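Long-range contacts in single-stranded DNA-binding protein WHY1, chloroplastic (Arabidopsis thaliana, PDB 4KOO), which binds single-stranded DNA as a homotetramer, maintaining plastid genome stability in chloroplasts and modulating telomere length in the nucleus: residues A[86-91]-A[106-111]; A[117-122]-A[134-139]; A[44-49]-A[67-72]; A[9-14]-A[24-29]. All coordinates share one frame; numbering follows the deposited sequence. Where two conformers were deposited one is given.

Contact 1. Residues A[86-91]-A[106-111]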
loop_
_atom_site.group_PDB
_atom_site.type_symbol
_atom_site.label_atom_id
_atom_site.label_comp_id
_atom_site.label_asym_id
_atom_site.label_seq_id
_atom_site.Cartn_x
_atom_site.Cartn_y
_atom_site.Cartn_z
ATOM N N SER A 86 5.625 -23.638 5.375
ATOM C CA SER A 86 6.102 -24.097 4.079
ATOM C C SER A 86 5.005 -24.068 3.024
ATOM O O SER A 86 3.810 -24.094 3.332
ATOM C CB SER A 86 6.662 -25.516 4.198
ATOM O OG SER A 86 7.724 -25.541 5.147
ATOM N N CYS A 87 5.408 -23.979 1.770
ATOM C CA CYS A 87 4.447 -24.157 0.693
ATOM C C CYS A 87 5.128 -24.796 -0.513
ATOM O O CYS A 87 6.360 -24.843 -0.629
ATOM C CB CYS A 87 3.704 -22.874 0.320
ATOM S SG CYS A 87 4.661 -21.539 -0.373
ATOM N N GLU A 88 4.295 -25.311 -1.389
ATOM C CA GLU A 88 4.770 -26.067 -2.520
ATOM C C GLU A 88 3.746 -25.912 -3.635
ATOM O O GLU A 88 2.537 -25.962 -3.358
ATOM C CB GLU A 88 4.899 -27.516 -2.077
ATOM C CG GLU A 88 5.587 -28.401 -3.057
ATOM C CD GLU A 88 5.848 -29.776 -2.470
ATOM O OE1 GLU A 88 5.041 -30.231 -1.618
ATOM O OE2 GLU A 88 6.867 -30.368 -2.855
ATOM N N PHE A 89 4.222 -25.685 -4.859
ATOM C CA PHE A 89 3.377 -25.534 -6.012
ATOM C C PHE A 89 3.777 -26.490 -7.122
ATOM O O PHE A 89 4.982 -26.702 -7.385
ATOM C CB PHE A 89 3.503 -24.138 -6.581
ATOM C CG PHE A 89 3.279 -23.036 -5.570
ATOM C CD1 PHE A 89 2.020 -22.731 -5.129
ATOM C CD2 PHE A 89 4.345 -22.315 -5.081
ATOM C CE1 PHE A 89 1.815 -21.694 -4.191
ATOM C CE2 PHE A 89 4.146 -21.272 -4.162
ATOM C CZ PHE A 89 2.871 -20.962 -3.749
ATOM N N PHE A 90 2.757 -27.046 -7.766
ATOM C CA PHE A 90 2.935 -28.067 -8.810
ATOM C C PHE A 90 2.371 -27.581 -10.124
ATOM O O PHE A 90 1.190 -27.281 -10.205
ATOM C CB PHE A 90 2.207 -29.375 -8.391
ATOM C CG PHE A 90 2.574 -29.853 -7.042
ATOM C CD1 PHE A 90 3.667 -30.698 -6.851
ATOM C CD2 PHE A 90 1.829 -29.478 -5.933
ATOM C CE1 PHE A 90 4.008 -31.138 -5.598
ATOM C CE2 PHE A 90 2.177 -29.919 -4.669
ATOM C CZ PHE A 90 3.265 -30.743 -4.495
ATOM N N HIS A 91 3.211 -27.522 -11.165
ATOM C CA HIS A 91 2.815 -27.030 -12.466
ATOM C C HIS A 91 3.076 -28.019 -13.592
ATOM O O HIS A 91 4.070 -28.707 -13.587
ATOM C CB HIS A 91 3.592 -25.774 -12.823
ATOM C CG HIS A 91 3.103 -24.537 -12.130
ATOM N ND1 HIS A 91 3.607 -23.288 -12.421
ATOM C CD2 HIS A 91 2.147 -24.349 -11.190
ATOM C CE1 HIS A 91 2.999 -22.386 -11.668
ATOM N NE2 HIS A 91 2.107 -22.998 -10.914
ATOM N N VAL A 106 8.017 -28.362 -9.856
ATOM C CA VAL A 106 7.664 -28.196 -8.444
ATOM C C VAL A 106 8.491 -27.065 -7.845
ATOM O O VAL A 106 9.716 -27.098 -7.855
ATOM C CB VAL A 106 7.869 -29.487 -7.591
ATOM C CG1 VAL A 106 7.313 -29.280 -6.173
ATOM C CG2 VAL A 106 7.197 -30.690 -8.252
ATOM N N LEU A 107 7.798 -26.058 -7.342
ATOM C CA LEU A 107 8.452 -24.993 -6.568
ATOM C C LEU A 107 8.130 -25.163 -5.083
ATOM O O LEU A 107 6.954 -25.230 -4.702
ATOM C CB LEU A 107 7.965 -23.618 -7.017
ATOM C CG LEU A 107 8.596 -22.423 -6.293
ATOM C CD1 LEU A 107 10.087 -22.320 -6.601
ATOM C CD2 LEU A 107 7.900 -21.105 -6.654
ATOM N N LYS A 108 9.183 -25.268 -4.276
ATOM C CA LYS A 108 9.114 -25.295 -2.836
ATOM C C LYS A 108 9.667 -24.009 -2.286
ATOM O O LYS A 108 10.713 -23.530 -2.732
ATOM C CB LYS A 108 9.957 -26.438 -2.278
ATOM C CG LYS A 108 9.416 -27.805 -2.607
ATOM C CD LYS A 108 10.236 -28.882 -1.876
ATOM C CE LYS A 108 9.590 -30.256 -2.004
ATOM N NZ LYS A 108 10.419 -31.275 -1.309
ATOM N N VAL A 109 8.943 -23.466 -1.321
ATOM C CA VAL A 109 9.354 -22.271 -0.591
ATOM C C VAL A 109 9.221 -22.632 0.885
ATOM O O VAL A 109 8.141 -22.956 1.354
ATOM C CB VAL A 109 8.486 -21.039 -0.922
ATOM C CG1 VAL A 109 8.942 -19.852 -0.133
ATOM C CG2 VAL A 109 8.547 -20.696 -2.408
ATOM N N GLU A 110 10.330 -22.612 1.616
ATOM C CA GLU A 110 10.319 -23.069 3.002
ATOM C C GLU A 110 11.321 -22.283 3.810
ATOM O O GLU A 110 12.317 -21.818 3.274
ATOM C CB GLU A 110 10.727 -24.538 3.102
ATOM C CG GLU A 110 9.851 -25.458 2.299
ATOM C CD GLU A 110 10.186 -26.920 2.495
ATOM O OE1 GLU A 110 10.936 -27.255 3.442
ATOM O OE2 GLU A 110 9.683 -27.730 1.688
ATOM N N PRO A 111 11.083 -22.195 5.118
ATOM C CA PRO A 111 12.090 -21.594 5.995
ATOM C C PRO A 111 13.357 -22.425 5.998
ATOM O O PRO A 111 13.332 -23.638 5.800
ATOM C CB PRO A 111 11.417 -21.593 7.378
ATOM C CG PRO A 111 10.361 -22.599 7.328
ATOM C CD PRO A 111 9.889 -22.641 5.869
HETATM O O HOH W 1 9.004 -28.053 5.387
HETATM O O HOH W 2 7.389 -27.182 0.758
#
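The carbonyl O of Cys87 takes two donors: the backbone N of Val109 at 3.0 Å, tilted 30° from the carbonyl plane, and a water that also donates to Glu110 OE2. The water thus ties the carboxylate of Glu110 to the opposite strand. A second water bridges Ser86 OG and, weakly, Glu110 OE1, while Ser86 OG rests against Glu110 CG at 3.6 Å. Cys87 N returns a bond to Val109 O, and Phe89 and Leu107 form the next hydrogen-bonded pair, Phe89 N to Leu107 O being 2.8 Å. Glu88 and Lys108 lie side by side with extended chains on the face they share with Phe90 and Val106. Glu88 OE2 and Lys108 NZ make at most a long salt bridge, doubtful because the place of OE2 is unsure. Val106 presents CG2 to Phe90 CD1 at 3.8 Å and CG1 to the stem of Glu88, which crosses it at a slant. On the other face Cys87 SG, set between the backbone N and the carbonyl carbon (chi1 65°), meets Val109 CB at 3.9 Å, and Phe89 CD2 runs beside Leu107 CD2. This beta hairpin of strands 87-91 and 103-111 turns that apolar face to the other sheet: Leu107 packs on Leu49 and Leu70, Phe89 on Phe68, and Cys87 on Thr77 and Leu78 of helix 72-79.

Contact 2. Residues A[117-122]-A[134-139]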
loop_
_atom_site.group_PDB
_atom_site.type_symbol
_atom_site.label_atom_id
_atom_site.label_comp_id
_atom_site.label_asym_id
_atom_site.label_seq_id
_atom_site.Cartn_x
_atom_site.Cartn_y
_atom_site.Cartn_z
ATOM N N GLY A 117 16.108 -17.173 7.375
ATOM C CA GLY A 117 15.887 -17.036 5.951
ATOM C C GLY A 117 14.956 -18.105 5.400
ATOM O O GLY A 117 14.301 -18.830 6.146
ATOM N N HIS A 118 14.871 -18.157 4.085
ATOM C CA HIS A 118 14.024 -19.114 3.369
ATOM C C HIS A 118 14.874 -19.661 2.256
ATOM O O HIS A 118 15.937 -19.123 1.955
ATOM C CB HIS A 118 12.797 -18.435 2.749
ATOM C CG HIS A 118 11.644 -18.266 3.681
ATOM N ND1 HIS A 118 11.654 -17.363 4.716
ATOM C CD2 HIS A 118 10.463 -18.931 3.776
ATOM C CE1 HIS A 118 10.515 -17.444 5.388
ATOM N NE2 HIS A 118 9.773 -18.389 4.838
ATOM N N PHE A 119 14.412 -20.742 1.642
ATOM C CA PHE A 119 14.908 -21.116 0.334
ATOM C C PHE A 119 13.783 -21.249 -0.673
ATOM O O PHE A 119 12.632 -21.493 -0.316
ATOM C CB PHE A 119 15.766 -22.366 0.402
ATOM C CG PHE A 119 15.007 -23.639 0.663
ATOM C CD1 PHE A 119 14.386 -24.330 -0.370
ATOM C CD2 PHE A 119 14.953 -24.171 1.944
ATOM C CE1 PHE A 119 13.709 -25.528 -0.108
ATOM C CE2 PHE A 119 14.287 -25.350 2.203
ATOM C CZ PHE A 119 13.672 -26.036 1.176
ATOM N N PHE A 120 14.133 -21.063 -1.944
ATOM C CA PHE A 120 13.300 -21.455 -3.062
ATOM C C PHE A 120 14.009 -22.635 -3.742
ATOM O O PHE A 120 15.216 -22.604 -3.996
ATOM C CB PHE A 120 13.189 -20.361 -4.107
ATOM C CG PHE A 120 12.262 -19.235 -3.754
ATOM C CD1 PHE A 120 12.299 -18.637 -2.520
ATOM C CD2 PHE A 120 11.358 -18.759 -4.692
ATOM C CE1 PHE A 120 11.431 -17.591 -2.220
ATOM C CE2 PHE A 120 10.492 -17.712 -4.399
ATOM C CZ PHE A 120 10.535 -17.130 -3.164
ATOM N N ASN A 121 13.261 -23.678 -4.035
ATOM C CA ASN A 121 13.831 -24.780 -4.801
ATOM C C ASN A 121 12.920 -25.085 -5.965
ATOM O O ASN A 121 11.717 -25.313 -5.752
ATOM C CB ASN A 121 13.960 -26.002 -3.913
ATOM C CG ASN A 121 14.744 -27.120 -4.577
ATOM O OD1 ASN A 121 15.972 -27.096 -4.593
ATOM N ND2 ASN A 121 14.031 -28.064 -5.188
ATOM N N LEU A 122 13.472 -25.089 -7.179
ATOM C CA LEU A 122 12.700 -25.407 -8.373
ATOM C C LEU A 122 13.221 -26.708 -8.942
ATOM O O LEU A 122 14.410 -26.812 -9.262
ATOM C CB LEU A 122 12.850 -24.350 -9.436
ATOM C CG LEU A 122 12.135 -24.577 -10.752
ATOM C CD1 LEU A 122 10.664 -24.912 -10.573
ATOM C CD2 LEU A 122 12.337 -23.384 -11.665
ATOM N N SER A 134 17.229 -29.799 -10.523
ATOM C CA SER A 134 16.698 -28.897 -9.490
ATOM C C SER A 134 17.697 -27.773 -9.210
ATOM O O SER A 134 18.924 -27.980 -9.256
ATOM C CB SER A 134 16.353 -29.654 -8.212
ATOM O OG SER A 134 17.523 -30.059 -7.544
ATOM N N ILE A 135 17.170 -26.573 -8.959
ATOM C CA ILE A 135 17.997 -25.425 -8.576
ATOM C C ILE A 135 17.491 -24.883 -7.234
ATOM O O ILE A 135 16.301 -24.605 -7.075
ATOM C CB ILE A 135 17.991 -24.312 -9.612
ATOM C CG1 ILE A 135 18.548 -24.793 -10.959
ATOM C CG2 ILE A 135 18.917 -23.149 -9.142
ATOM C CD1 ILE A 135 18.331 -23.844 -12.103
ATOM N N TYR A 136 18.406 -24.764 -6.288
ATOM C CA TYR A 136 18.135 -24.316 -4.937
ATOM C C TYR A 136 18.773 -22.959 -4.688
ATOM O O TYR A 136 19.932 -22.729 -5.048
ATOM C CB TYR A 136 18.727 -25.342 -3.992
ATOM C CG TYR A 136 18.663 -25.035 -2.522
ATOM C CD1 TYR A 136 19.583 -24.184 -1.927
ATOM C CD2 TYR A 136 17.703 -25.620 -1.717
ATOM C CE1 TYR A 136 19.535 -23.922 -0.602
ATOM C CE2 TYR A 136 17.686 -25.392 -0.381
ATOM C CZ TYR A 136 18.587 -24.535 0.171
ATOM O OH TYR A 136 18.526 -24.288 1.521
ATOM N N ILE A 137 18.027 -22.036 -4.097
ATOM C CA ILE A 137 18.654 -20.767 -3.707
ATOM C C ILE A 137 18.208 -20.298 -2.323
ATOM O O ILE A 137 17.016 -20.260 -2.004
ATOM C CB ILE A 137 18.446 -19.687 -4.755
ATOM C CG1 ILE A 137 19.322 -18.458 -4.454
ATOM C CG2 ILE A 137 17.012 -19.279 -4.867
ATOM C CD1 ILE A 137 19.331 -17.455 -5.574
ATOM N N PRO A 138 19.178 -19.948 -1.480
ATOM C CA PRO A 138 18.835 -19.417 -0.167
ATOM C C PRO A 138 18.548 -17.919 -0.287
ATOM O O PRO A 138 19.090 -17.235 -1.166
ATOM C CB PRO A 138 20.110 -19.653 0.637
ATOM C CG PRO A 138 21.185 -19.488 -0.383
ATOM C CD PRO A 138 20.640 -20.103 -1.643
ATOM N N ILE A 139 17.662 -17.452 0.576
ATOM C CA ILE A 139 17.153 -16.092 0.573
ATOM C C ILE A 139 17.237 -15.635 2.018
ATOM O O ILE A 139 16.709 -16.286 2.896
ATOM C CB ILE A 139 15.629 -16.071 0.173
ATOM C CG1 ILE A 139 15.368 -16.867 -1.127
ATOM C CG2 ILE A 139 15.111 -14.674 -0.014
ATOM C CD1 ILE A 139 15.921 -16.270 -2.358
HETATM O O HOH W 3 17.974 -28.598 -5.506
#
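The beta hairpin of strands 118-126 and 131-139 carries an offset stack on one face, in which Tyr136 lies against one face of the Phe119 ring. The centroids are 4.8 Å apart and the planes 28° from parallel. Tyr136 CE2 comes closest, 3.4 Å from Phe119 CG, and Tyr136 OH reaches Phe119 CB. The two side chains cross at about a right angle: Phe119 has CG between its backbone N and carbonyl carbon (chi1 72°), whereas Tyr136 has CG anti to its backbone N (chi1 175°) and leans across the neighbouring strand. Asn121 OD1 sits at the edge of the Tyr136 ring, 3.3 Å from Tyr136 CB, and accepts a hydrogen bond from a water that is also hydrogen-bonded to Ser134 OG. Leu112 touches both aromatic side chains. Between the strands the antiparallel ladder has three hydrogen-bonded pairs, His118 with Ile139, Phe120 with Ile137 and Leu122 with Ile135, each closed by two bonds. These strands are the last two of the second four-stranded antiparallel sheet of the Whirly fold, and strand 131-139 is its outermost strand within the chain. The face opposite the stack is buried: Phe120 CD1 meets Ile139 CG1 at 3.8 Å, and Phe120 CB lies 4.0 Å from Ile137 CG2. Beyond them Phe120 packs on Phe144 and Leu147 of helix 141-158, and Leu122 on Phe68 of the other sheet.

Contact 3. Residues A[44-49]-A[67-72]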
loop_
_atom_site.group_PDB
_atom_site.type_symbol
_atom_site.label_atom_id
_atom_site.label_comp_id
_atom_site.label_asym_id
_atom_site.label_seq_id
_atom_site.Cartn_x
_atom_site.Cartn_y
_atom_site.Cartn_z
ATOM N N ASP A 44 -5.091 -12.201 -16.405
ATOM C CA ASP A 44 -4.294 -11.665 -15.270
ATOM C C ASP A 44 -2.804 -11.638 -15.587
ATOM O O ASP A 44 -2.261 -12.464 -16.336
ATOM C CB ASP A 44 -4.480 -12.511 -13.986
ATOM C CG ASP A 44 -5.860 -12.370 -13.365
ATOM O OD1 ASP A 44 -6.627 -11.463 -13.754
ATOM O OD2 ASP A 44 -6.173 -13.192 -12.444
ATOM N N GLY A 45 -2.107 -10.699 -14.973
ATOM C CA GLY A 45 -0.673 -10.761 -14.902
ATOM C C GLY A 45 -0.192 -11.885 -14.024
ATOM O O GLY A 45 -0.998 -12.598 -13.413
ATOM N N PHE A 46 1.114 -12.080 -14.031
ATOM C CA PHE A 46 1.785 -13.094 -13.229
ATOM C C PHE A 46 3.217 -12.668 -13.045
ATOM O O PHE A 46 3.653 -11.667 -13.625
ATOM C CB PHE A 46 1.712 -14.492 -13.896
ATOM C CG PHE A 46 2.277 -14.525 -15.271
ATOM C CD1 PHE A 46 1.556 -14.016 -16.350
ATOM C CD2 PHE A 46 3.530 -15.035 -15.482
ATOM C CE1 PHE A 46 2.115 -14.030 -17.626
ATOM C CE2 PHE A 46 4.083 -15.062 -16.760
ATOM C CZ PHE A 46 3.381 -14.556 -17.817
ATOM N N LEU A 47 3.949 -13.406 -12.221
ATOM C CA LEU A 47 5.367 -13.210 -12.072
ATOM C C LEU A 47 6.120 -14.367 -12.714
ATOM O O LEU A 47 5.713 -15.523 -12.587
ATOM C CB LEU A 47 5.731 -13.099 -10.628
ATOM C CG LEU A 47 4.970 -12.024 -9.830
ATOM C CD1 LEU A 47 5.406 -12.036 -8.382
ATOM C CD2 LEU A 47 5.185 -10.642 -10.437
ATOM N N LEU A 48 7.233 -14.068 -13.367
ATOM C CA LEU A 48 8.102 -15.134 -13.895
ATOM C C LEU A 48 9.387 -15.246 -13.102
ATOM O O LEU A 48 10.172 -14.286 -13.018
ATOM C CB LEU A 48 8.407 -14.874 -15.367
ATOM C CG LEU A 48 9.243 -15.967 -16.056
ATOM C CD1 LEU A 48 8.454 -17.252 -16.071
ATOM C CD2 LEU A 48 9.623 -15.499 -17.462
ATOM N N LEU A 49 9.599 -16.408 -12.489
ATOM C CA LEU A 49 10.806 -16.696 -11.747
ATOM C C LEU A 49 11.749 -17.431 -12.667
ATOM O O LEU A 49 11.357 -18.381 -13.318
ATOM C CB LEU A 49 10.526 -17.589 -10.533
ATOM C CG LEU A 49 9.525 -17.122 -9.468
ATOM C CD1 LEU A 49 9.246 -18.247 -8.487
ATOM C CD2 LEU A 49 10.054 -15.952 -8.756
ATOM N N VAL A 67 12.498 -22.108 -15.347
ATOM C CA VAL A 67 11.564 -21.034 -15.050
ATOM C C VAL A 67 10.283 -21.562 -14.434
ATOM O O VAL A 67 9.941 -22.732 -14.583
ATOM C CB VAL A 67 11.230 -20.221 -16.309
ATOM C CG1 VAL A 67 12.516 -19.680 -16.989
ATOM C CG2 VAL A 67 10.385 -21.022 -17.309
ATOM N N PHE A 68 9.551 -20.678 -13.749
ATOM C CA PHE A 68 8.320 -21.077 -13.080
ATOM C C PHE A 68 7.488 -19.798 -12.957
ATOM O O PHE A 68 7.992 -18.771 -12.558
ATOM C CB PHE A 68 8.665 -21.657 -11.721
ATOM C CG PHE A 68 7.511 -22.343 -11.024
ATOM C CD1 PHE A 68 7.305 -23.709 -11.173
ATOM C CD2 PHE A 68 6.655 -21.630 -10.199
ATOM C CE1 PHE A 68 6.263 -24.379 -10.518
ATOM C CE2 PHE A 68 5.601 -22.276 -9.546
ATOM C CZ PHE A 68 5.397 -23.671 -9.722
ATOM N N SER A 69 6.240 -19.844 -13.344
ATOM C CA SER A 69 5.401 -18.667 -13.235
ATOM C C SER A 69 4.670 -18.689 -11.886
ATOM O O SER A 69 4.324 -19.742 -11.371
ATOM C CB SER A 69 4.447 -18.594 -14.418
ATOM O OG SER A 69 5.185 -18.484 -15.639
ATOM N N LEU A 70 4.489 -17.537 -11.283
ATOM C CA LEU A 70 3.591 -17.460 -10.134
ATOM C C LEU A 70 2.346 -16.722 -10.502
ATOM O O LEU A 70 2.399 -15.572 -10.932
ATOM C CB LEU A 70 4.220 -16.731 -8.954
ATOM C CG LEU A 70 5.380 -17.373 -8.259
ATOM C CD1 LEU A 70 5.917 -16.352 -7.250
ATOM C CD2 LEU A 70 4.979 -18.717 -7.579
ATOM N N SER A 71 1.213 -17.381 -10.318
ATOM C CA SER A 71 -0.062 -16.802 -10.617
ATOM C C SER A 71 -0.493 -15.881 -9.484
ATOM O O SER A 71 0.084 -15.913 -8.396
ATOM C CB SER A 71 -1.110 -17.906 -10.763
ATOM O OG SER A 71 -1.304 -18.521 -9.499
ATOM N N VAL A 72 -1.507 -15.082 -9.765
ATOM C CA VAL A 72 -2.178 -14.291 -8.724
ATOM C C VAL A 72 -2.527 -15.118 -7.475
ATOM O O VAL A 72 -2.199 -14.720 -6.365
ATOM C CB VAL A 72 -3.392 -13.642 -9.302
ATOM C CG1 VAL A 72 -4.334 -13.075 -8.220
ATOM C CG2 VAL A 72 -2.926 -12.530 -10.259
HETATM O O HOH W 4 -2.020 -14.944 -12.659
#
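Leu49 and Leu70 slant across one another on the buried face of the strand pair, Leu49 CD1 lying 4.0 Å from Leu70 CG. Leu47 stands directly opposite Leu70, with Leu47 CB 4.3 Å from Leu70 CB. On the other face Leu48, with CG anti to its backbone N (chi1 -177°), leans toward the neighbouring strand and brings Leu48 CD1 to 4.1 Å from Val67 CB. The Phe46 ring approaches Ser69, but Ser69 has two conformers and the contact with its hydroxyl is doubtful. Phe46 CB comes to 3.2 Å from Leu70 O, the carbonyl that also accepts the backbone N of Leu47. Leu70 N donates in turn to Leu47 O at 2.7 Å, and Leu49 and Phe68 form the other hydrogen-bonded pair of this antiparallel ladder. Past the last pair a water takes over, donating to Gly45 O at 2.7 Å and accepting from Val72 N. Val72 CG2 packs against Gly45 O and Asp44, whose side chain crosses it at about a right angle. Ser71 is the N-cap of helix 72-79: its side chain caps a backbone N early in the helix, while its own backbone N bonds Glu74 OE1. Strand 39-53 runs inside the first sheet, with strand 66-70 at its edge within the chain. Helix 141-158 covers Leu47 through Phe151 and Val154, strand 103-111 meets Leu49 and Leu70 through Leu107, and Trp161 of a neighbouring subunit packs on Leu47.

Contact 4. Residues A[9-14]-A[24-29]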
loop_
_atom_site.group_PDB
_atom_site.type_symbol
_atom_site.label_atom_id
_atom_site.label_comp_id
_atom_site.label_asym_id
_atom_site.label_seq_id
_atom_site.Cartn_x
_atom_site.Cartn_y
_atom_site.Cartn_z
ATOM N N PHE A 9 9.442 -0.878 -19.995
ATOM C CA PHE A 9 10.404 -1.010 -18.912
ATOM C C PHE A 9 10.617 -2.469 -18.525
ATOM O O PHE A 9 9.670 -3.239 -18.403
ATOM C CB PHE A 9 9.919 -0.236 -17.673
ATOM C CG PHE A 9 10.114 1.239 -17.766
ATOM C CD1 PHE A 9 11.298 1.821 -17.363
ATOM C CD2 PHE A 9 9.125 2.049 -18.288
ATOM C CE1 PHE A 9 11.486 3.177 -17.469
ATOM C CE2 PHE A 9 9.317 3.408 -18.393
ATOM C CZ PHE A 9 10.508 3.964 -17.992
ATOM N N TYR A 10 11.871 -2.849 -18.353
ATOM C CA TYR A 10 12.195 -4.146 -17.795
ATOM C C TYR A 10 12.732 -3.923 -16.394
ATOM O O TYR A 10 13.675 -3.162 -16.203
ATOM C CB TYR A 10 13.195 -4.869 -18.676
ATOM C CG TYR A 10 12.509 -5.285 -19.968
ATOM C CD1 TYR A 10 11.734 -6.442 -20.037
ATOM C CD2 TYR A 10 12.567 -4.475 -21.093
ATOM C CE1 TYR A 10 11.075 -6.804 -21.227
ATOM C CE2 TYR A 10 11.931 -4.823 -22.267
ATOM C CZ TYR A 10 11.182 -5.976 -22.334
ATOM O OH TYR A 10 10.559 -6.295 -23.520
ATOM N N VAL A 11 12.134 -4.611 -15.423
ATOM C CA VAL A 11 12.432 -4.338 -14.044
ATOM C C VAL A 11 12.611 -5.610 -13.229
ATOM O O VAL A 11 12.312 -5.631 -12.053
ATOM C CB VAL A 11 11.340 -3.418 -13.400
ATOM C CG1 VAL A 11 11.369 -2.059 -14.051
ATOM C CG2 VAL A 11 9.928 -4.038 -13.493
ATOM N N GLY A 12 13.183 -6.632 -13.858
ATOM C CA GLY A 12 13.674 -7.795 -13.153
ATOM C C GLY A 12 14.433 -7.519 -11.868
ATOM O O GLY A 12 15.365 -6.721 -11.798
ATOM N N HIS A 13 14.039 -8.230 -10.827
ATOM C CA HIS A 13 14.674 -8.158 -9.537
ATOM C C HIS A 13 15.380 -9.474 -9.245
ATOM O O HIS A 13 14.771 -10.557 -9.257
ATOM C CB HIS A 13 13.626 -7.871 -8.467
ATOM C CG HIS A 13 14.155 -7.933 -7.079
ATOM N ND1 HIS A 13 14.963 -6.956 -6.537
ATOM C CD2 HIS A 13 13.971 -8.855 -6.108
ATOM C CE1 HIS A 13 15.271 -7.288 -5.298
ATOM N NE2 HIS A 13 14.676 -8.433 -5.011
ATOM N N SER A 14 16.663 -9.365 -8.966
ATOM C CA SER A 14 17.552 -10.517 -8.886
ATOM C C SER A 14 18.177 -10.677 -7.535
ATOM O O SER A 14 18.474 -9.706 -6.819
ATOM C CB SER A 14 18.664 -10.390 -9.933
ATOM O OG SER A 14 18.092 -10.425 -11.226
ATOM N N VAL A 24 13.280 -12.283 -10.736
ATOM C CA VAL A 24 11.825 -12.235 -10.753
ATOM C C VAL A 24 11.356 -11.075 -11.611
ATOM O O VAL A 24 11.722 -9.928 -11.337
ATOM C CB VAL A 24 11.271 -12.016 -9.322
ATOM C CG1 VAL A 24 9.749 -12.170 -9.346
ATOM C CG2 VAL A 24 11.908 -13.002 -8.379
ATOM N N ASP A 25 10.562 -11.365 -12.635
ATOM C CA ASP A 25 10.026 -10.332 -13.541
ATOM C C ASP A 25 8.534 -10.319 -13.479
ATOM O O ASP A 25 7.898 -11.354 -13.634
ATOM C CB ASP A 25 10.408 -10.575 -15.012
ATOM C CG ASP A 25 11.812 -10.135 -15.340
ATOM O OD1 ASP A 25 12.734 -10.953 -15.195
ATOM O OD2 ASP A 25 11.992 -8.970 -15.754
ATOM N N PRO A 26 7.948 -9.133 -13.285
ATOM C CA PRO A 26 6.509 -8.964 -13.397
ATOM C C PRO A 26 6.027 -8.960 -14.839
ATOM O O PRO A 26 6.705 -8.449 -15.711
ATOM C CB PRO A 26 6.268 -7.623 -12.698
ATOM C CG PRO A 26 7.549 -6.832 -12.957
ATOM C CD PRO A 26 8.653 -7.862 -12.979
ATOM N N ARG A 27 4.883 -9.564 -15.078
ATOM C CA ARG A 27 4.252 -9.560 -16.398
ATOM C C ARG A 27 2.863 -8.986 -16.305
ATOM O O ARG A 27 2.023 -9.403 -15.504
ATOM C CB ARG A 27 4.215 -10.974 -16.991
ATOM C CG ARG A 27 5.583 -11.589 -17.157
ATOM C CD ARG A 27 6.333 -10.946 -18.332
ATOM N NE ARG A 27 7.547 -11.685 -18.656
ATOM C CZ ARG A 27 7.566 -12.784 -19.410
ATOM N NH1 ARG A 27 6.443 -13.265 -19.936
ATOM N NH2 ARG A 27 8.719 -13.403 -19.652
ATOM N N ALA A 28 2.606 -8.001 -17.155
ATOM C CA ALA A 28 1.375 -7.260 -17.092
ATOM C C ALA A 28 0.187 -8.092 -17.456
ATOM O O ALA A 28 0.279 -9.005 -18.237
ATOM C CB ALA A 28 1.444 -6.026 -18.048
ATOM N N PRO A 29 -0.962 -7.725 -16.914
ATOM C CA PRO A 29 -2.217 -8.262 -17.373
ATOM C C PRO A 29 -2.427 -7.857 -18.846
ATOM O O PRO A 29 -1.818 -6.885 -19.256
ATOM C CB PRO A 29 -3.227 -7.551 -16.500
ATOM C CG PRO A 29 -2.572 -6.325 -16.062
ATOM C CD PRO A 29 -1.145 -6.639 -15.925
HETATM O O HOH W 5 10.499 -6.667 -16.032
HETATM O O HOH W 6 14.379 -7.362 -16.438
#
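His13 and Val24 form an antiparallel hydrogen-bonded pair, the one pair between these two segments, Val24 N reaching His13 O at 2.7 Å and His13 N giving a nearly straight bond (174°) to Val24 O. Gly12 CA adds a CA-H...O contact to Val24 O at 3.4 Å. Beyond this pair strand 9-16 diverges, and water replaces direct bonds. Asp25 OD2 accepts from two waters, one holding Val11 N and the other Gly12 N; Gly12 N itself is 3.2 Å from Asp25 OD2 but poorly angled for a bond. Val11 CG2 crosses over to Pro26 CG at 3.7 Å. Farther out, Asp25 is fixed by backbone bonding with Leu48 of strand 39-53. In a neighbouring subunit, Trp161 packs on Val24 and Pro26 and gives its NE1 hydrogen to Val11 O, while Phe9 and Tyr10 join a parallel ladder with a strand of that subunit. Two water bonds to OD2 would be consistent with an ionised Asp25 carboxylate, linked through water where direct pairing stops.

How the contacts relate
Contacts 3 and 4 share one four-stranded sheet and contacts 1 and 2 the other; within each pair the middle strands are bonded directly, Leu48 N to Asp25 O and Glu110 O to Phe119 N. Contact 3 is the most central, none of its touching residues being exposed, and through Phe68 meets contacts 1 and 2, each of which has a buried apolar face and a more exposed one. Contact 4 touches neither and borders a neighbouring subunit far more extensively than contact 3 does. Their side chains differ: charged and water-bridged groups line one face of contact 1, stacked aromatics that of contact 2, leucines dominate contact 3, and a hydrated carboxylate marks contact 4.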